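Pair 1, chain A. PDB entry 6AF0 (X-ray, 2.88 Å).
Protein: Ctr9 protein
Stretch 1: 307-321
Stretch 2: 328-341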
# COMPACT_ATOMS: atom_id res chain seq x y z
N LYS A 307 44.26 11.50 7.94
CA LYS A 307 43.69 10.21 7.53
C LYS A 307 42.80 9.58 8.60
O LYS A 307 42.02 8.68 8.32
CB LYS A 307 44.83 9.25 7.19
CG LYS A 307 45.56 9.59 5.89
CD LYS A 307 46.77 8.67 5.72
CE LYS A 307 47.26 8.63 4.29
NZ LYS A 307 48.34 7.61 4.14
N ASN A 308 42.91 10.09 9.82
CA ASN A 308 42.19 9.57 10.98
C ASN A 308 40.99 10.39 11.41
O ASN A 308 40.48 10.17 12.51
CB ASN A 308 43.14 9.52 12.17
CG ASN A 308 44.41 8.77 11.85
OD1 ASN A 308 44.63 8.34 10.71
ND2 ASN A 308 45.23 8.58 12.88
N LEU A 309 40.58 11.34 10.55
CA LEU A 309 39.54 12.32 10.89
C LEU A 309 38.19 11.72 10.52
O LEU A 309 37.88 11.55 9.34
CB LEU A 309 39.76 13.64 10.15
CG LEU A 309 38.85 14.81 10.53
CD1 LEU A 309 38.91 15.09 12.02
CD2 LEU A 309 39.23 16.05 9.74
N PRO A 310 37.39 11.39 11.53
CA PRO A 310 36.18 10.58 11.38
C PRO A 310 35.19 11.04 10.30
O PRO A 310 34.88 10.28 9.39
CB PRO A 310 35.54 10.64 12.77
CG PRO A 310 36.71 10.81 13.69
CD PRO A 310 37.67 11.68 12.95
N LEU A 311 34.71 12.26 10.40
CA LEU A 311 33.75 12.79 9.42
C LEU A 311 34.28 12.63 8.01
O LEU A 311 33.58 12.19 7.12
CB LEU A 311 33.46 14.26 9.69
CG LEU A 311 32.23 14.89 9.03
CD1 LEU A 311 30.96 14.22 9.54
CD2 LEU A 311 32.21 16.39 9.32
N THR A 312 35.52 13.00 7.80
CA THR A 312 36.13 12.83 6.49
C THR A 312 36.08 11.38 6.08
O THR A 312 35.65 11.04 4.97
CB THR A 312 37.59 13.31 6.53
OG1 THR A 312 37.62 14.62 7.12
CG2 THR A 312 38.22 13.31 5.12
N CYS A 313 36.52 10.52 6.99
CA CYS A 313 36.57 9.09 6.75
C CYS A 313 35.20 8.56 6.30
O CYS A 313 35.07 7.91 5.28
CB CYS A 313 37.09 8.37 7.99
SG CYS A 313 38.87 8.64 8.28
N ALA A 314 34.17 8.88 7.05
CA ALA A 314 32.83 8.46 6.69
C ALA A 314 32.39 8.98 5.31
O ALA A 314 31.92 8.23 4.47
CB ALA A 314 31.85 8.88 7.78
N THR A 315 32.59 10.28 5.09
CA THR A 315 32.19 10.94 3.85
C THR A 315 32.87 10.32 2.64
O THR A 315 32.22 10.07 1.63
CB THR A 315 32.47 12.45 3.91
OG1 THR A 315 32.01 12.96 5.16
CG2 THR A 315 31.73 13.21 2.82
N PHE A 316 34.17 10.07 2.76
CA PHE A 316 34.93 9.50 1.65
C PHE A 316 34.63 8.02 1.46
O PHE A 316 34.71 7.49 0.35
CB PHE A 316 36.45 9.77 1.78
CG PHE A 316 37.12 10.14 0.45
CD1 PHE A 316 36.52 11.05 -0.42
CD2 PHE A 316 38.33 9.57 0.08
CE1 PHE A 316 37.11 11.37 -1.64
CE2 PHE A 316 38.91 9.90 -1.13
CZ PHE A 316 38.30 10.79 -1.99
N ALA A 317 34.23 7.36 2.54
CA ALA A 317 33.73 6.00 2.45
C ALA A 317 32.43 5.96 1.64
O ALA A 317 32.22 5.09 0.81
CB ALA A 317 33.52 5.46 3.85
N GLY A 318 31.56 6.93 1.85
CA GLY A 318 30.35 7.03 1.04
C GLY A 318 30.70 7.26 -0.42
O GLY A 318 30.04 6.77 -1.32
N TYR A 319 31.75 8.04 -0.67
CA TYR A 319 32.14 8.32 -2.03
C TYR A 319 32.48 7.03 -2.73
O TYR A 319 31.93 6.74 -3.80
CB TYR A 319 33.35 9.24 -2.06
CG TYR A 319 34.15 9.26 -3.35
CD1 TYR A 319 33.62 9.79 -4.53
CD2 TYR A 319 35.46 8.76 -3.38
CE1 TYR A 319 34.36 9.82 -5.70
CE2 TYR A 319 36.20 8.79 -4.54
CZ TYR A 319 35.67 9.32 -5.70
OH TYR A 319 36.45 9.35 -6.85
N PHE A 320 33.40 6.27 -2.13
CA PHE A 320 33.83 5.01 -2.68
C PHE A 320 32.66 4.02 -2.78
O PHE A 320 32.50 3.30 -3.77
CB PHE A 320 34.97 4.43 -1.86
CG PHE A 320 36.26 5.17 -2.03
CD1 PHE A 320 36.74 5.48 -3.29
CD2 PHE A 320 36.99 5.58 -0.91
CE1 PHE A 320 37.93 6.18 -3.44
CE2 PHE A 320 38.18 6.29 -1.06
CZ PHE A 320 38.65 6.59 -2.32
N LEU A 321 31.82 3.99 -1.76
CA LEU A 321 30.64 3.16 -1.85
C LEU A 321 29.97 3.38 -3.21
O LEU A 321 29.85 2.45 -3.97
CB LEU A 321 29.66 3.45 -0.71
CG LEU A 321 28.38 2.61 -0.69
CD1 LEU A 321 28.76 1.15 -0.56
CD2 LEU A 321 27.45 3.01 0.45
N ASN A 328 38.50 0.09 0.38
CA ASN A 328 38.52 1.46 0.90
C ASN A 328 37.37 1.72 1.86
O ASN A 328 37.57 2.23 2.97
CB ASN A 328 38.44 2.46 -0.26
CG ASN A 328 39.49 2.22 -1.32
OD1 ASN A 328 39.92 1.09 -1.54
ND2 ASN A 328 39.89 3.28 -2.00
N VAL A 329 36.16 1.37 1.42
CA VAL A 329 34.95 1.60 2.23
C VAL A 329 35.09 1.04 3.64
O VAL A 329 34.90 1.76 4.61
CB VAL A 329 33.67 1.02 1.58
CG1 VAL A 329 32.48 1.22 2.48
CG2 VAL A 329 33.36 1.69 0.24
N ASP A 330 35.45 -0.24 3.75
CA ASP A 330 35.73 -0.86 5.06
C ASP A 330 36.74 -0.10 5.92
O ASP A 330 36.46 0.25 7.07
CB ASP A 330 36.24 -2.30 4.90
CG ASP A 330 35.14 -3.33 4.90
OD1 ASP A 330 33.94 -2.97 4.87
OD2 ASP A 330 35.47 -4.52 4.93
N ALA A 331 37.91 0.14 5.36
CA ALA A 331 39.00 0.73 6.12
C ALA A 331 38.53 2.05 6.70
O ALA A 331 38.50 2.23 7.92
CB ALA A 331 40.22 0.95 5.24
N LEU A 332 38.11 2.94 5.79
CA LEU A 332 37.61 4.27 6.16
C LEU A 332 36.50 4.21 7.21
O LEU A 332 36.69 4.64 8.35
CB LEU A 332 37.12 5.03 4.91
CG LEU A 332 38.20 5.37 3.89
CD1 LEU A 332 37.58 6.19 2.78
CD2 LEU A 332 39.36 6.13 4.52
N ALA A 333 35.36 3.65 6.81
CA ALA A 333 34.20 3.59 7.69
C ALA A 333 34.58 3.00 9.02
O ALA A 333 34.11 3.48 10.04
CB ALA A 333 33.09 2.77 7.06
N HIS A 334 35.42 1.97 9.01
CA HIS A 334 35.87 1.38 10.26
C HIS A 334 36.58 2.41 11.11
O HIS A 334 36.25 2.56 12.28
CB HIS A 334 36.79 0.16 10.06
CG HIS A 334 36.07 -1.15 10.05
ND1 HIS A 334 35.13 -1.50 11.00
CD2 HIS A 334 36.17 -2.21 9.21
CE1 HIS A 334 34.67 -2.71 10.74
NE2 HIS A 334 35.29 -3.16 9.66
N LYS A 335 37.54 3.10 10.50
CA LYS A 335 38.34 4.14 11.17
C LYS A 335 37.48 5.21 11.80
O LYS A 335 37.71 5.62 12.93
CB LYS A 335 39.30 4.83 10.20
CG LYS A 335 40.73 4.37 10.35
CD LYS A 335 41.49 5.10 11.45
CE LYS A 335 42.99 4.95 11.22
NZ LYS A 335 43.79 5.91 12.00
N ALA A 336 36.51 5.66 11.03
CA ALA A 336 35.53 6.62 11.50
C ALA A 336 34.87 6.12 12.79
O ALA A 336 34.94 6.79 13.80
CB ALA A 336 34.48 6.89 10.42
N ILE A 337 34.30 4.93 12.75
CA ILE A 337 33.58 4.35 13.89
C ILE A 337 34.47 4.25 15.15
O ILE A 337 34.02 4.47 16.27
CB ILE A 337 33.03 2.94 13.56
CG1 ILE A 337 32.00 3.01 12.42
CG2 ILE A 337 32.39 2.28 14.78
CD1 ILE A 337 31.63 1.66 11.84
N GLN A 338 35.74 3.93 14.94
CA GLN A 338 36.67 3.75 16.05
C GLN A 338 36.96 5.05 16.76
O GLN A 338 37.03 5.06 17.99
CB GLN A 338 37.98 3.13 15.58
CG GLN A 338 37.80 2.00 14.59
CD GLN A 338 39.03 1.13 14.40
OE1 GLN A 338 40.13 1.49 14.82
NE2 GLN A 338 38.84 -0.01 13.74
N TYR A 339 37.12 6.14 16.00
CA TYR A 339 37.68 7.41 16.50
C TYR A 339 36.70 8.57 16.73
O TYR A 339 37.10 9.72 16.65
CB TYR A 339 38.80 7.86 15.56
CG TYR A 339 40.09 7.10 15.72
CD1 TYR A 339 40.42 6.44 16.90
CD2 TYR A 339 41.02 7.07 14.70
CE1 TYR A 339 41.61 5.76 17.05
CE2 TYR A 339 42.22 6.40 14.85
CZ TYR A 339 42.50 5.74 16.02
OH TYR A 339 43.69 5.08 16.17
N THR A 340 35.45 8.29 17.06
CA THR A 340 34.43 9.33 17.05
C THR A 340 33.79 9.62 18.40
O THR A 340 33.36 8.71 19.09
CB THR A 340 33.27 8.97 16.12
OG1 THR A 340 33.79 8.40 14.92
CG2 THR A 340 32.51 10.20 15.74
N ASP A 341 33.70 10.90 18.73
CA ASP A 341 32.97 11.35 19.91
C ASP A 341 31.46 11.30 19.63
O ASP A 341 30.66 11.25 20.55
CB ASP A 341 33.37 12.80 20.26
CG ASP A 341 34.83 12.95 20.75
OD1 ASP A 341 35.12 12.62 21.94
OD2 ASP A 341 35.68 13.45 19.98

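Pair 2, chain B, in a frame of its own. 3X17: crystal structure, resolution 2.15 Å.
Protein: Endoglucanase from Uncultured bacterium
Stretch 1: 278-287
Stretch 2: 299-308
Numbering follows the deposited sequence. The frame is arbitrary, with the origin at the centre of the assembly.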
# COMPACT_ATOMS: atom_id res chain seq x y z
N ALA B 278 6.13 -4.60 -15.72
CA ALA B 278 7.49 -4.11 -15.57
C ALA B 278 7.73 -3.04 -16.62
O ALA B 278 8.35 -2.03 -16.34
CB ALA B 278 8.48 -5.26 -15.73
N ALA B 279 7.20 -3.24 -17.82
CA ALA B 279 7.23 -2.20 -18.84
C ALA B 279 6.67 -0.90 -18.30
O ALA B 279 7.27 0.15 -18.48
CB ALA B 279 6.48 -2.62 -20.15
N ALA B 280 5.51 -0.96 -17.67
CA ALA B 280 4.84 0.25 -17.21
C ALA B 280 5.70 0.96 -16.14
O ALA B 280 5.96 2.16 -16.22
CB ALA B 280 3.42 -0.07 -16.67
N ALA B 281 6.20 0.19 -15.19
CA ALA B 281 6.94 0.79 -14.08
C ALA B 281 8.23 1.41 -14.57
O ALA B 281 8.56 2.53 -14.19
CB ALA B 281 7.20 -0.23 -12.99
N TRP B 282 8.92 0.69 -15.45
CA TRP B 282 10.15 1.19 -16.06
C TRP B 282 9.89 2.47 -16.88
O TRP B 282 10.74 3.35 -16.93
CB TRP B 282 10.76 0.17 -17.01
CG TRP B 282 11.44 -0.97 -16.34
CD1 TRP B 282 12.14 -0.94 -15.16
CD2 TRP B 282 11.51 -2.32 -16.82
NE1 TRP B 282 12.59 -2.20 -14.85
CE2 TRP B 282 12.27 -3.05 -15.88
CE3 TRP B 282 10.97 -2.98 -17.92
CZ2 TRP B 282 12.52 -4.42 -16.03
CZ3 TRP B 282 11.20 -4.36 -18.06
CH2 TRP B 282 11.98 -5.05 -17.14
N ALA B 283 8.83 2.48 -17.68
CA ALA B 283 8.52 3.68 -18.48
C ALA B 283 8.18 4.87 -17.58
O ALA B 283 8.56 6.00 -17.86
CB ALA B 283 7.39 3.42 -19.45
N MET B 284 7.43 4.63 -16.50
CA MET B 284 7.31 5.64 -15.45
C MET B 284 8.65 6.16 -14.92
O MET B 284 8.79 7.33 -14.66
CB MET B 284 6.44 5.14 -14.30
CG MET B 284 4.97 5.11 -14.64
SD MET B 284 4.04 4.24 -13.37
CE MET B 284 3.89 5.56 -12.16
N ALA B 285 9.58 5.26 -14.64
CA ALA B 285 10.85 5.66 -14.03
C ALA B 285 11.64 6.47 -15.03
O ALA B 285 12.42 7.36 -14.66
CB ALA B 285 11.65 4.44 -13.58
N ALA B 286 11.50 6.11 -16.31
CA ALA B 286 12.19 6.83 -17.37
C ALA B 286 11.79 8.31 -17.34
O ALA B 286 12.62 9.18 -17.55
CB ALA B 286 11.89 6.21 -18.73
N ARG B 287 10.54 8.58 -17.07
CA ARG B 287 10.04 9.92 -17.03
C ARG B 287 10.49 10.59 -15.75
O ARG B 287 10.88 11.71 -15.75
CB ARG B 287 8.51 9.93 -17.12
CG ARG B 287 7.84 11.21 -16.72
CD ARG B 287 6.60 10.96 -15.91
NE ARG B 287 5.80 9.97 -16.55
CZ ARG B 287 4.93 9.16 -15.98
NH1 ARG B 287 4.66 9.21 -14.71
NH2 ARG B 287 4.31 8.31 -16.73
N LYS B 299 18.12 3.50 -19.47
CA LYS B 299 18.16 2.07 -19.31
C LYS B 299 16.75 1.58 -18.98
O LYS B 299 16.30 0.55 -19.51
CB LYS B 299 19.14 1.67 -18.20
CG LYS B 299 19.25 0.15 -17.95
CD LYS B 299 20.07 -0.09 -16.67
CE LYS B 299 20.72 -1.46 -16.65
NZ LYS B 299 21.21 -1.79 -15.27
N ALA B 300 16.04 2.32 -18.13
CA ALA B 300 14.69 1.89 -17.78
C ALA B 300 13.86 1.95 -19.04
O ALA B 300 13.08 1.04 -19.31
CB ALA B 300 14.09 2.71 -16.66
N LEU B 301 14.12 2.95 -19.89
CA LEU B 301 13.32 3.14 -21.09
C LEU B 301 13.61 2.04 -22.07
O LEU B 301 12.68 1.50 -22.67
CB LEU B 301 13.56 4.51 -21.74
CG LEU B 301 12.98 4.73 -23.15
CD1 LEU B 301 11.46 4.60 -23.14
CD2 LEU B 301 13.44 6.08 -23.78
N ALA B 302 14.88 1.64 -22.19
CA ALA B 302 15.25 0.57 -23.14
C ALA B 302 14.58 -0.73 -22.75
O ALA B 302 14.03 -1.44 -23.60
CB ALA B 302 16.78 0.41 -23.23
N ALA B 303 14.61 -1.03 -21.46
CA ALA B 303 14.00 -2.23 -20.94
C ALA B 303 12.50 -2.25 -21.24
O ALA B 303 11.95 -3.26 -21.67
CB ALA B 303 14.24 -2.33 -19.45
N ALA B 304 11.83 -1.13 -20.96
CA ALA B 304 10.37 -1.05 -21.19
C ALA B 304 10.06 -1.30 -22.67
O ALA B 304 9.08 -1.98 -23.00
CB ALA B 304 9.79 0.33 -20.74
N GLU B 305 10.89 -0.74 -23.54
CA GLU B 305 10.69 -0.84 -24.98
C GLU B 305 10.88 -2.27 -25.49
O GLU B 305 10.18 -2.70 -26.41
CB GLU B 305 11.64 0.12 -25.73
CG GLU B 305 11.26 1.59 -25.57
CD GLU B 305 12.29 2.57 -26.16
OE1 GLU B 305 13.50 2.26 -26.14
OE2 GLU B 305 11.89 3.68 -26.56
N GLN B 306 11.80 -3.01 -24.88
CA GLN B 306 12.10 -4.37 -25.31
C GLN B 306 10.98 -5.30 -24.83
O GLN B 306 10.50 -6.14 -25.58
CB GLN B 306 13.47 -4.79 -24.73
CG GLN B 306 13.96 -6.19 -25.09
CD GLN B 306 13.99 -6.43 -26.59
OE1 GLN B 306 14.53 -5.63 -27.35
NE2 GLN B 306 13.33 -7.51 -27.03
N ALA B 307 10.54 -5.11 -23.60
CA ALA B 307 9.36 -5.76 -23.08
C ALA B 307 8.11 -5.54 -23.94
O ALA B 307 7.33 -6.46 -24.16
CB ALA B 307 9.10 -5.30 -21.66
N TRP B 308 7.88 -4.31 -24.39
CA TRP B 308 6.76 -4.09 -25.28
C TRP B 308 6.94 -4.81 -26.62
O TRP B 308 5.96 -5.23 -27.22
CB TRP B 308 6.51 -2.60 -25.52
CG TRP B 308 5.25 -2.39 -26.33
CD1 TRP B 308 5.16 -2.24 -27.68
CD2 TRP B 308 3.91 -2.44 -25.84
NE1 TRP B 308 3.85 -2.13 -28.05
CE2 TRP B 308 3.06 -2.27 -26.94
CE3 TRP B 308 3.35 -2.55 -24.55
CZ2 TRP B 308 1.67 -2.21 -26.81
CZ3 TRP B 308 1.97 -2.50 -24.42
CH2 TRP B 308 1.14 -2.36 -25.55

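What backbone geometry do the two pairs share? Each is a pair of antiparallel helices whose axes approach to 7.6 Å, with 154° between their N-to-C directions in pair 1 and 151° in pair 2. Fourteen central residues superpose with an RMSD of 0.3 Å over N, CA and C. Axes this close leave little room for side chains, and alanine stands on the second helix where the backbones come nearest, facing proline in pair 1 and alanine in pair 2: the CA atoms of Pro A310 and Ala A336 are 4.0 Å apart, and those of the matching Ala B279 and Ala B304 are 4.1 Å apart. No clear hydrogen bond joins the stretches in either pair, so packing carries most of the contact.

Which positions keep the same solution? Ala A336 and Ala B304 coincide almost exactly, and each turns a methyl group onto the backbone of the facing helix. In pair 1, Ala A336 CB lies 3.6 Å from Pro A310 O; in pair 2, Ala B304 CB lies 3.4 Å from Ala B279 O. Another matched position beside this methyl is alanine in both, with Ala A314 CB 4.2 Å from Ala A336 CB and Ala B283 CB 4.1 Å from Ala B304 CB. A methyl is short enough to allow this approach while still filling the space between the helices.

How is the middle of the contact filled? The two pairs take the knob from different helices. In pair 1 it is Leu A332, from the second helix, which sits as a knob among Cys A313, Phe A316, Ala A317 and Phe A320; its CD1 is 3.9 Å from Phe A316 CB and 3.8 Å from Phe A320 CD2, at the edge of the latter ring. Its match in pair 2 is the small Ala B300, while the position of Cys A313 is taken by Trp B282. Now the first helix supplies the knob, and the tryptophan sits among Ala B300, Ala B303, Ala B304 and Ala B307. Ala B303 CB lies over one face of the indole, 3.8 Å from the centroid of the six-membered ring of Trp B282, in a CH-pi contact, and Ala B307 CB lies at the ring edge, 4.3 Å from Trp B282 CZ3.

What do the remaining exchanges do to the contact? The positions of Ala B303 and Ala B307, methyl groups beside the indole, hold Lys A335 and Tyr A339 in pair 1. Beside the small Cys A313, Lys A335 CB lies 4.3 Å from Cys A313 SG, and Lys A335 NZ reaches to 2.9 Å from Asn A308 OD1, while Tyr A339 CB packs 4.1 Å from Pro A310 CG. Ala A317 and Ala A333 correspond to Ala B286 and Leu B301: the alanine methyls Ala A317 CB and Ala A333 CB are 4.2 Å apart, whereas Ala B286 CB meets Leu B301 CB at 3.8 Å.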